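Local coordinates for uncharacterized protein (Streptococcus pneumoniae, PDB 3LFT) that probably serves as the substrate-binding protein of an ABC transporter, holding L-tryptophan in the cleft between its two lobes, at residues Val113-Pro118 with His237-Ala242; Leu18-Ile23 with Val67-Pro72; Ser219-Val224 with Ser231-Gln236. All blocks are in the same frame, centred on the assembly; numbering follows the deposited sequence. Where two conformers were deposited one is given.

Contact 1 of 3, residues Val113-Pro118 with His237-Ala242. With TRP (tryptophan), chain C.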
loop_
_atom_site.group_PDB
_atom_site.type_symbol
_atom_site.label_atom_id
_atom_site.label_comp_id
_atom_site.label_asym_id
_atom_site.label_seq_id
_atom_site.Cartn_x
_atom_site.Cartn_y
_atom_site.Cartn_z
ATOM N N VAL A 113 3.396 -4.971 10.344
ATOM C CA VAL A 113 3.799 -5.459 9.019
ATOM C C VAL A 113 3.955 -4.294 8.052
ATOM O O VAL A 113 3.095 -3.410 7.989
ATOM C CB VAL A 113 2.716 -6.452 8.491
ATOM C CG1 VAL A 113 2.949 -6.769 7.008
ATOM C CG2 VAL A 113 2.733 -7.730 9.329
ATOM N N SER A 114 5.056 -4.341 7.294
ATOM C CA SER A 114 5.418 -3.268 6.377
ATOM C C SER A 114 5.607 -3.799 4.966
ATOM O O SER A 114 6.291 -4.824 4.781
ATOM C CB SER A 114 6.732 -2.635 6.855
ATOM O OG SER A 114 7.266 -1.740 5.886
ATOM N N ASP A 115 4.978 -3.135 3.983
ATOM C CA ASP A 115 5.123 -3.474 2.563
ATOM C C ASP A 115 6.015 -2.451 1.866
ATOM O O ASP A 115 5.571 -1.367 1.454
ATOM C CB ASP A 115 3.728 -3.578 1.896
ATOM C CG ASP A 115 2.826 -2.366 2.127
ATOM O OD1 ASP A 115 2.874 -1.749 3.213
ATOM O OD2 ASP A 115 1.978 -2.084 1.223
ATOM N N HIS A 116 7.303 -2.783 1.760
ATOM C CA HIS A 116 8.283 -1.943 1.084
ATOM C C HIS A 116 8.105 -2.027 -0.434
ATOM O O HIS A 116 8.027 -3.118 -1.002
ATOM C CB HIS A 116 9.690 -2.417 1.471
ATOM C CG HIS A 116 10.781 -1.644 0.802
ATOM N ND1 HIS A 116 11.462 -2.109 -0.304
ATOM C CD2 HIS A 116 11.284 -0.417 1.067
ATOM C CE1 HIS A 116 12.339 -1.196 -0.691
ATOM N NE2 HIS A 116 12.249 -0.164 0.122
ATOM N N ASN A 117 8.045 -0.888 -1.105
ATOM C CA ASN A 117 7.872 -0.900 -2.558
ATOM C C ASN A 117 9.128 -1.306 -3.318
ATOM O O ASN A 117 10.187 -0.719 -3.101
ATOM C CB ASN A 117 7.428 0.472 -3.059
ATOM C CG ASN A 117 7.021 0.427 -4.527
ATOM O OD1 ASN A 117 6.130 -0.381 -4.892
ATOM N ND2 ASN A 117 7.650 1.238 -5.376
ATOM N N PRO A 118 9.029 -2.308 -4.219
ATOM C CA PRO A 118 10.235 -2.782 -4.917
ATOM C C PRO A 118 10.570 -1.886 -6.110
ATOM O O PRO A 118 10.378 -2.241 -7.284
ATOM C CB PRO A 118 9.869 -4.208 -5.338
ATOM C CG PRO A 118 8.429 -4.240 -5.384
ATOM C CD PRO A 118 7.887 -3.219 -4.412
ATOM N N HIS A 237 -2.840 -10.616 0.379
ATOM C CA HIS A 237 -3.338 -11.586 1.348
ATOM C C HIS A 237 -2.243 -12.031 2.332
ATOM O O HIS A 237 -2.493 -12.156 3.537
ATOM C CB HIS A 237 -4.028 -12.750 0.643
ATOM C CG HIS A 237 -4.567 -13.773 1.585
ATOM N ND1 HIS A 237 -5.762 -13.620 2.257
ATOM C CD2 HIS A 237 -4.052 -14.950 1.994
ATOM C CE1 HIS A 237 -5.969 -14.676 3.028
ATOM N NE2 HIS A 237 -4.943 -15.494 2.888
ATOM N N ASP A 238 -1.021 -12.248 1.827
ATOM C CA ASP A 238 0.127 -12.567 2.709
ATOM C C ASP A 238 0.379 -11.486 3.765
ATOM O O ASP A 238 0.683 -11.794 4.924
ATOM C CB ASP A 238 1.409 -12.817 1.899
ATOM C CG ASP A 238 1.412 -14.145 1.153
ATOM O OD1 ASP A 238 0.598 -15.036 1.455
ATOM O OD2 ASP A 238 2.269 -14.281 0.252
ATOM N N LEU A 239 0.270 -10.226 3.363
ATOM C CA LEU A 239 0.417 -9.117 4.316
ATOM C C LEU A 239 -0.609 -9.208 5.417
ATOM O O LEU A 239 -0.300 -9.020 6.608
ATOM C CB LEU A 239 0.302 -7.755 3.630
ATOM C CG LEU A 239 1.427 -7.394 2.653
ATOM C CD1 LEU A 239 1.011 -6.178 1.841
ATOM C CD2 LEU A 239 2.740 -7.165 3.401
ATOM N N GLY A 240 -1.847 -9.513 5.040
ATOM C CA GLY A 240 -2.904 -9.587 6.049
ATOM C C GLY A 240 -2.722 -10.774 6.979
ATOM O O GLY A 240 -2.876 -10.644 8.197
ATOM N N VAL A 241 -2.401 -11.947 6.434
ATOM C CA VAL A 241 -2.178 -13.115 7.302
ATOM C C VAL A 241 -1.047 -12.858 8.286
ATOM O O VAL A 241 -1.163 -13.160 9.480
ATOM C CB VAL A 241 -1.894 -14.389 6.471
ATOM C CG1 VAL A 241 -1.531 -15.579 7.366
ATOM C CG2 VAL A 241 -3.112 -14.734 5.632
ATOM N N ALA A 242 0.037 -12.255 7.808
ATOM C CA ALA A 242 1.172 -11.978 8.684
ATOM C C ALA A 242 0.784 -10.989 9.779
ATOM O O ALA A 242 1.220 -11.109 10.923
ATOM C CB ALA A 242 2.350 -11.439 7.867
HETATM N N TRP C . 1.243 0.329 2.292
HETATM C CA TRP C . 0.212 1.404 2.196
HETATM C C TRP C . 0.442 2.429 3.259
HETATM O O TRP C . -0.473 3.181 3.605
HETATM C CB TRP C . -1.193 0.787 2.294
HETATM C CG TRP C . -1.449 -0.187 1.172
HETATM C CD1 TRP C . -1.376 -1.579 1.217
HETATM C CD2 TRP C . -1.797 0.160 -0.210
HETATM N NE1 TRP C . -1.661 -2.096 -0.025
HETATM C CE2 TRP C . -1.900 -1.125 -0.908
HETATM C CE3 TRP C . -1.976 1.362 -0.854
HETATM C CZ2 TRP C . -2.211 -1.112 -2.255
HETATM C CZ3 TRP C . -2.282 1.339 -2.211
HETATM C CH2 TRP C . -2.400 0.108 -2.887
HETATM O OXT TRP C . 1.560 2.512 3.786
#
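Asp115 faces two ways at once: its CB lies on the methyls of Leu239, 3.8 Å from CD1, while its carboxylate grips the amino group of the bound tryptophan. A chi1 of 52° sets CG between the backbone N and the carbonyl carbon, with the carboxylate on the ligand side. OD2 takes a hydrogen bond from the ligand N at 2.7 Å, and OD1 is almost as near to the same N, at 2.8 Å, so the nitrogen sits in front of the carboxylate with both oxygens close by. A carboxylate here probably balances the positive charge of an amino-acid ammonium group. Thr92 OG1 and Ala90 O also hydrogen-bond to the ligand.

Behind this polar end the side chains that meet are aliphatic. Leu239 comes off the helix flank and bends in toward the strand. Its CD2 meets Val113 CG1 at 3.6 Å, and both methyls border Asp115 CB, so one isopropyl group bridges the two strand residues that face the helix. Val113 splits its branches: with CG1 anti to the backbone N (chi1 169°) that methyl goes to Leu239, while CG2 rests 3.8 Å from Ala242 C and 4.0 Å from its CB. Ser114, between the two inward-facing strand residues, turns its side chain away and hydrogen-bonds through OG to Ile91 O.

Strand 113-115 and helix 237-242 run close to antiparallel, at 163°, with axes 8.8 Å apart: helix 236-251 packs on the parallel sheet in one lobe of a periplasmic-binding-protein fold, with the ligand site at the strand's C-terminal end. Phe264 of strand 262-264, the sheet's edge, packs on Leu239 and Ala242, and Asn262 touches Val113 and Ala242, while strand 86-89 pairs with Val113 through Met88.

Contact 2 of 3, residues Leu18-Ile23 with Val67-Pro72; sequences LIYKGI and VGIATP. With TRP (tryptophan), chain C.
Ile69 CD1 is the hub of this contact, lying 3.7 Å from Tyr20 CB and 3.9 Å from Ile23 CD1. Three helix side chains meet Ile69 differently: Ile23 comes tip to tip with it, Tyr20 crosses it at about a right angle, and Ile19 slides past in the opposite direction, its CG2 meeting Ile69 CG2 at 4.1 Å. Ile23 CD1 also touches Val67 CG1, so Ile23 spans the two inward-facing strand residues, Val67 and Ile69, while Ile19, one turn earlier, meets Ile69.

Ile19 works on two fronts. While CG2 packs on Ile69, CD1 extends to the tryptophan ring, 3.6 Å from the ligand CD1, and thereby links the helix-strand core to the pocket. At the end of the strand the chain turns through Ala70, whose positive phi (87°) precedes the helix that starts at Thr71. That helix start holds the ligand carboxylate: Thr71 N donates to the ligand O at 2.8 Å in a nearly straight bond (176°), and OG1, placed beside its own backbone N by chi1 -69°, donates to OXT at 2.7 Å. The helix N-terminus would add a favourable field for the negative group.

Farther out, the Tyr20 ring stacks with Phe41, and Val7 packs beside both Tyr20 and Ile69. Strand 65-69 lies inside the parallel sheet, hydrogen-bonded to strands 3-9 and 86-89, and helix 14-29 packs on one face with Ala89 meeting Ile23. Ile247 of helix 236-251 closes in on Ile23 and Val67.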
loop_
_atom_site.group_PDB
_atom_site.type_symbol
_atom_site.label_atom_id
_atom_site.label_comp_id
_atom_site.label_asym_id
_atom_site.label_seq_id
_atom_site.Cartn_x
_atom_site.Cartn_y
_atom_site.Cartn_z
ATOM N N LEU A 18 -8.533 -6.880 0.863
ATOM C CA LEU A 18 -7.860 -8.177 0.837
ATOM C C LEU A 18 -6.909 -8.352 2.032
ATOM O O LEU A 18 -6.841 -9.449 2.614
ATOM C CB LEU A 18 -7.150 -8.389 -0.503
ATOM C CG LEU A 18 -6.523 -9.754 -0.765
ATOM C CD1 LEU A 18 -7.458 -10.945 -0.509
ATOM C CD2 LEU A 18 -6.018 -9.772 -2.203
ATOM N N ILE A 19 -6.211 -7.286 2.418
ATOM C CA ILE A 19 -5.430 -7.314 3.648
ATOM C C ILE A 19 -6.323 -7.647 4.848
ATOM O O ILE A 19 -5.963 -8.503 5.671
ATOM C CB ILE A 19 -4.668 -5.994 3.846
ATOM C CG1 ILE A 19 -3.605 -5.868 2.749
ATOM C CG2 ILE A 19 -4.046 -5.921 5.249
ATOM C CD1 ILE A 19 -3.019 -4.476 2.688
ATOM N N TYR A 20 -7.487 -7.005 4.948
ATOM C CA TYR A 20 -8.368 -7.292 6.064
ATOM C C TYR A 20 -8.848 -8.752 6.046
ATOM O O TYR A 20 -8.924 -9.396 7.102
ATOM C CB TYR A 20 -9.537 -6.291 6.148
ATOM C CG TYR A 20 -10.442 -6.513 7.347
ATOM C CD1 TYR A 20 -11.826 -6.618 7.189
ATOM C CD2 TYR A 20 -9.907 -6.648 8.625
ATOM C CE1 TYR A 20 -12.653 -6.820 8.299
ATOM C CE2 TYR A 20 -10.728 -6.869 9.726
ATOM C CZ TYR A 20 -12.077 -6.953 9.548
ATOM O OH TYR A 20 -12.879 -7.164 10.653
ATOM N N LYS A 21 -9.166 -9.286 4.865
ATOM C CA LYS A 21 -9.523 -10.698 4.737
ATOM C C LYS A 21 -8.380 -11.556 5.278
ATOM O O LYS A 21 -8.600 -12.510 6.041
ATOM C CB LYS A 21 -9.836 -11.042 3.274
ATOM C CG LYS A 21 -9.690 -12.519 2.895
ATOM C CD LYS A 21 -10.884 -13.360 3.313
ATOM C CE LYS A 21 -10.667 -14.811 2.918
ATOM N NZ LYS A 21 -9.654 -14.938 1.825
ATOM N N GLY A 22 -7.146 -11.218 4.883
ATOM C CA GLY A 22 -5.950 -11.915 5.385
ATOM C C GLY A 22 -5.811 -11.848 6.897
ATOM O O GLY A 22 -5.489 -12.848 7.535
ATOM N N ILE A 23 -6.082 -10.680 7.483
ATOM C CA ILE A 23 -6.059 -10.545 8.942
ATOM C C ILE A 23 -7.011 -11.549 9.585
ATOM O O ILE A 23 -6.635 -12.269 10.521
ATOM C CB ILE A 23 -6.391 -9.093 9.380
ATOM C CG1 ILE A 23 -5.238 -8.145 9.025
ATOM C CG2 ILE A 23 -6.746 -9.036 10.898
ATOM C CD1 ILE A 23 -5.599 -6.666 9.134
ATOM N N VAL A 67 -5.633 -2.045 15.459
ATOM C CA VAL A 67 -4.965 -2.378 14.202
ATOM C C VAL A 67 -5.270 -1.290 13.202
ATOM O O VAL A 67 -6.445 -0.965 13.010
ATOM C CB VAL A 67 -5.492 -3.728 13.628
ATOM C CG1 VAL A 67 -4.719 -4.118 12.365
ATOM C CG2 VAL A 67 -5.388 -4.848 14.678
ATOM N N GLY A 68 -4.240 -0.725 12.586
ATOM C CA GLY A 68 -4.435 0.289 11.558
ATOM C C GLY A 68 -4.028 -0.241 10.204
ATOM O O GLY A 68 -2.855 -0.571 9.984
ATOM N N ILE A 69 -5.002 -0.339 9.303
ATOM C CA ILE A 69 -4.742 -0.784 7.923
ATOM C C ILE A 69 -4.473 0.443 7.072
ATOM O O ILE A 69 -5.367 1.272 6.876
ATOM C CB ILE A 69 -5.923 -1.613 7.322
ATOM C CG1 ILE A 69 -6.356 -2.725 8.286
ATOM C CG2 ILE A 69 -5.486 -2.188 5.962
ATOM C CD1 ILE A 69 -7.542 -3.585 7.785
ATOM N N ALA A 70 -3.213 0.533 6.622
ATOM C CA ALA A 70 -2.619 1.650 5.861
ATOM C C ALA A 70 -2.084 2.724 6.802
ATOM O O ALA A 70 -2.554 2.890 7.937
ATOM C CB ALA A 70 -3.587 2.241 4.792
ATOM N N THR A 71 -1.084 3.440 6.321
ATOM C CA THR A 71 -0.325 4.393 7.111
ATOM C C THR A 71 -1.192 5.450 7.830
ATOM O O THR A 71 -1.016 5.635 9.027
ATOM C CB THR A 71 0.822 5.013 6.255
ATOM O OG1 THR A 71 1.791 4.003 5.991
ATOM C CG2 THR A 71 1.515 6.163 6.971
ATOM N N PRO A 72 -2.157 6.084 7.137
ATOM C CA PRO A 72 -2.925 7.098 7.893
ATOM C C PRO A 72 -3.734 6.513 9.049
ATOM O O PRO A 72 -3.948 7.199 10.054
ATOM C CB PRO A 72 -3.843 7.702 6.837
ATOM C CG PRO A 72 -3.068 7.495 5.540
ATOM C CD PRO A 72 -2.467 6.118 5.695
HETATM N N TRP C . 1.243 0.329 2.292
HETATM C CA TRP C . 0.212 1.404 2.196
HETATM C C TRP C . 0.442 2.429 3.259
HETATM O O TRP C . -0.473 3.181 3.605
HETATM C CB TRP C . -1.193 0.787 2.294
HETATM C CG TRP C . -1.449 -0.187 1.172
HETATM C CD1 TRP C . -1.376 -1.579 1.217
HETATM C CD2 TRP C . -1.797 0.160 -0.210
HETATM N NE1 TRP C . -1.661 -2.096 -0.025
HETATM C CE2 TRP C . -1.900 -1.125 -0.908
HETATM C CE3 TRP C . -1.976 1.362 -0.854
HETATM C CZ2 TRP C . -2.211 -1.112 -2.255
HETATM C CZ3 TRP C . -2.282 1.339 -2.211
HETATM C CH2 TRP C . -2.400 0.108 -2.887
HETATM O OXT TRP C . 1.560 2.512 3.786
#

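Contact 3 of 3, residues Ser219-Val224 with Ser231-Gln236. With TRP (tryptophan), chain C.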
loop_
_atom_site.group_PDB
_atom_site.type_symbol
_atom_site.label_atom_id
_atom_site.label_comp_id
_atom_site.label_asym_id
_atom_site.label_seq_id
_atom_site.Cartn_x
_atom_site.Cartn_y
_atom_site.Cartn_z
ATOM N N SER A 219 1.391 0.551 -8.539
ATOM C CA SER A 219 1.937 -0.416 -7.571
ATOM C C SER A 219 0.911 -1.222 -6.795
ATOM O O SER A 219 0.952 -1.281 -5.552
ATOM C CB SER A 219 2.902 0.308 -6.625
ATOM O OG SER A 219 3.931 0.939 -7.360
ATOM N N ALA A 220 -0.021 -1.851 -7.512
ATOM C CA ALA A 220 -0.935 -2.828 -6.918
ATOM C C ALA A 220 -1.574 -3.678 -7.979
ATOM O O ALA A 220 -1.944 -3.175 -9.042
ATOM C CB ALA A 220 -2.046 -2.133 -6.127
ATOM N N THR A 221 -1.730 -4.967 -7.684
ATOM C CA THR A 221 -2.477 -5.875 -8.542
ATOM C C THR A 221 -3.851 -5.327 -8.844
ATOM O O THR A 221 -4.290 -5.379 -9.981
ATOM C CB THR A 221 -2.569 -7.271 -7.912
ATOM O OG1 THR A 221 -1.237 -7.785 -7.781
ATOM C CG2 THR A 221 -3.405 -8.237 -8.739
ATOM N N ALA A 222 -4.509 -4.777 -7.825
ATOM C CA ALA A 222 -5.853 -4.260 -7.993
ATOM C C ALA A 222 -5.933 -3.102 -8.989
ATOM O O ALA A 222 -6.972 -2.919 -9.612
ATOM C CB ALA A 222 -6.422 -3.847 -6.654
HETATM N N MSE A 223 -4.853 -2.328 -9.105
HETATM C CA MSE A 223 -4.787 -1.261 -10.100
HETATM C C MSE A 223 -4.441 -1.809 -11.479
HETATM O O MSE A 223 -5.071 -1.447 -12.463
HETATM C CB MSE A 223 -3.797 -0.179 -9.674
HETATM C CG MSE A 223 -4.281 0.631 -8.443
HETATM SE SE MSE A 223 -3.210 2.209 -8.061
HETATM C CE MSE A 223 -1.915 1.511 -6.801
ATOM N N VAL A 224 -3.466 -2.714 -11.557
ATOM C CA VAL A 224 -3.135 -3.324 -12.831
ATOM C C VAL A 224 -4.355 -4.020 -13.408
ATOM O O VAL A 224 -4.596 -3.940 -14.616
ATOM C CB VAL A 224 -1.920 -4.286 -12.722
ATOM C CG1 VAL A 224 -1.686 -5.040 -14.046
ATOM C CG2 VAL A 224 -0.646 -3.495 -12.366
ATOM N N SER A 231 3.191 -4.019 -13.009
ATOM C CA SER A 231 3.935 -3.551 -11.854
ATOM C C SER A 231 4.729 -4.699 -11.234
ATOM O O SER A 231 4.748 -5.808 -11.773
ATOM C CB SER A 231 3.016 -2.882 -10.820
ATOM O OG SER A 231 3.800 -2.246 -9.817
ATOM N N VAL A 232 5.357 -4.420 -10.094
ATOM C CA VAL A 232 5.996 -5.437 -9.244
ATOM C C VAL A 232 5.422 -5.199 -7.855
ATOM O O VAL A 232 5.517 -4.078 -7.336
ATOM C CB VAL A 232 7.528 -5.345 -9.249
ATOM C CG1 VAL A 232 8.115 -6.486 -8.443
ATOM C CG2 VAL A 232 8.053 -5.357 -10.701
ATOM N N VAL A 233 4.805 -6.234 -7.283
ATOM C CA VAL A 233 3.922 -6.040 -6.133
ATOM C C VAL A 233 4.084 -7.127 -5.094
ATOM O O VAL A 233 4.501 -8.239 -5.395
ATOM C CB VAL A 233 2.426 -5.976 -6.573
ATOM C CG1 VAL A 233 2.205 -4.781 -7.510
ATOM C CG2 VAL A 233 2.001 -7.272 -7.264
ATOM N N ILE A 234 3.723 -6.760 -3.873
ATOM C CA ILE A 234 3.702 -7.703 -2.764
ATOM C C ILE A 234 2.320 -8.318 -2.650
ATOM O O ILE A 234 1.308 -7.682 -2.986
ATOM C CB ILE A 234 4.050 -6.996 -1.486
ATOM C CG1 ILE A 234 5.478 -6.492 -1.588
ATOM C CG2 ILE A 234 3.911 -7.917 -0.287
ATOM C CD1 ILE A 234 5.694 -5.316 -0.734
ATOM N N ASP A 235 2.268 -9.567 -2.191
ATOM C CA ASP A 235 0.995 -10.283 -2.065
ATOM C C ASP A 235 0.179 -9.725 -0.891
ATOM O O ASP A 235 0.604 -9.801 0.265
ATOM C CB ASP A 235 1.301 -11.780 -1.908
ATOM C CG ASP A 235 0.074 -12.659 -1.902
ATOM O OD1 ASP A 235 -0.783 -12.512 -1.015
ATOM O OD2 ASP A 235 0.011 -13.583 -2.747
ATOM N N GLN A 236 -1.007 -9.203 -1.207
ATOM C CA GLN A 236 -1.813 -8.510 -0.210
ATOM C C GLN A 236 -2.378 -9.451 0.827
ATOM O O GLN A 236 -2.405 -9.141 2.022
ATOM C CB GLN A 236 -2.936 -7.738 -0.876
ATOM C CG GLN A 236 -2.441 -6.727 -1.928
ATOM C CD GLN A 236 -1.571 -5.657 -1.309
ATOM O OE1 GLN A 236 -2.093 -4.770 -0.624
ATOM N NE2 GLN A 236 -0.266 -5.715 -1.534
HETATM N N TRP C . 1.243 0.329 2.292
HETATM C CA TRP C . 0.212 1.404 2.196
HETATM C C TRP C . 0.442 2.429 3.259
HETATM O O TRP C . -0.473 3.181 3.605
HETATM C CB TRP C . -1.193 0.787 2.294
HETATM C CG TRP C . -1.449 -0.187 1.172
HETATM C CD1 TRP C . -1.376 -1.579 1.217
HETATM C CD2 TRP C . -1.797 0.160 -0.210
HETATM N NE1 TRP C . -1.661 -2.096 -0.025
HETATM C CE2 TRP C . -1.900 -1.125 -0.908
HETATM C CE3 TRP C . -1.976 1.362 -0.854
HETATM C CZ2 TRP C . -2.211 -1.112 -2.255
HETATM C CZ3 TRP C . -2.282 1.339 -2.211
HETATM C CH2 TRP C . -2.400 0.108 -2.887
HETATM O OXT TRP C . 1.560 2.512 3.786
HETATM O O HOH W 1 4.505 0.362 -10.079
HETATM O O HOH W 2 -0.687 -8.466 -5.068
#
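Val233 has CG1 anti to its carbonyl carbon (chi1 -62°), which sets that methyl against the backbone of Ala220, 3.7 Å from its N, and leaves CG2 wedged between its own N and carbonyl carbon, facing Thr221 OG1 at 3.3 Å. The Thr221 and Val233 side chains cross at about a right angle. Two residues earlier, Ser231 holds OG anti to its backbone N (chi1 -170°), over Ser219 CA at 3.4 Å, while its CB is flanked by Val224 CG2.

The two serine hydroxyls are too far apart to bond directly; a water joins them, donating to Ser219 OG at 2.8 Å and bonding to Ser231 OG at 2.7 Å. Ser219 OG is further tied to Val192 O. A second water spans Thr221 OG1 and Ile234 O, so polar bridges flank the valine packing.

Ile234 O has another partner, Gln236 NE2, at 2.9 Å. This donor stands above the carbonyl plane, while the oxygen lies almost in the plane of the amide. With its NH2 committed there, the amide turns OE1 to the ligand, where it accepts a hydrogen bond from the indole NE1 at 2.8 Å, nearly straight (168°); the bond to Ile234 O thus fixes the rotation of a first-shell group. Ala220 CB lies near the six-membered ring of the indole.

Strand 230-233 pairs with strand 268-271, whose Val270 touches Thr221, Val224 and Val233. After strand 230-233 the chain passes from the second lobe back to the first, entering helix 236-251 with Asp235 at its N-cap; Ser15 and Ile19 of helix 14-29 border Gln236.

The three contacts converge on the bound tryptophan, each holding a different part: contact 1 the amino group, contact 2 the carboxylate, contact 3 the indole N-H. Contacts 1 and 2 share the first lobe's sheet, with centres about 9 Å apart, and Gly240 O touches Ile23 CG1 at 3.5 Å. Contact 3 lies about 11 Å from contact 1 and 15 Å from contact 2, centre to centre, yet Gln236 OE1 comes within 3.5 Å of Ile19 CD1. Residues 113-118 and 231-236 are both crossings between the lobes, and Pro118 CG packs on Val232 O, consistent with the hinge of a periplasmic-binding-protein fold.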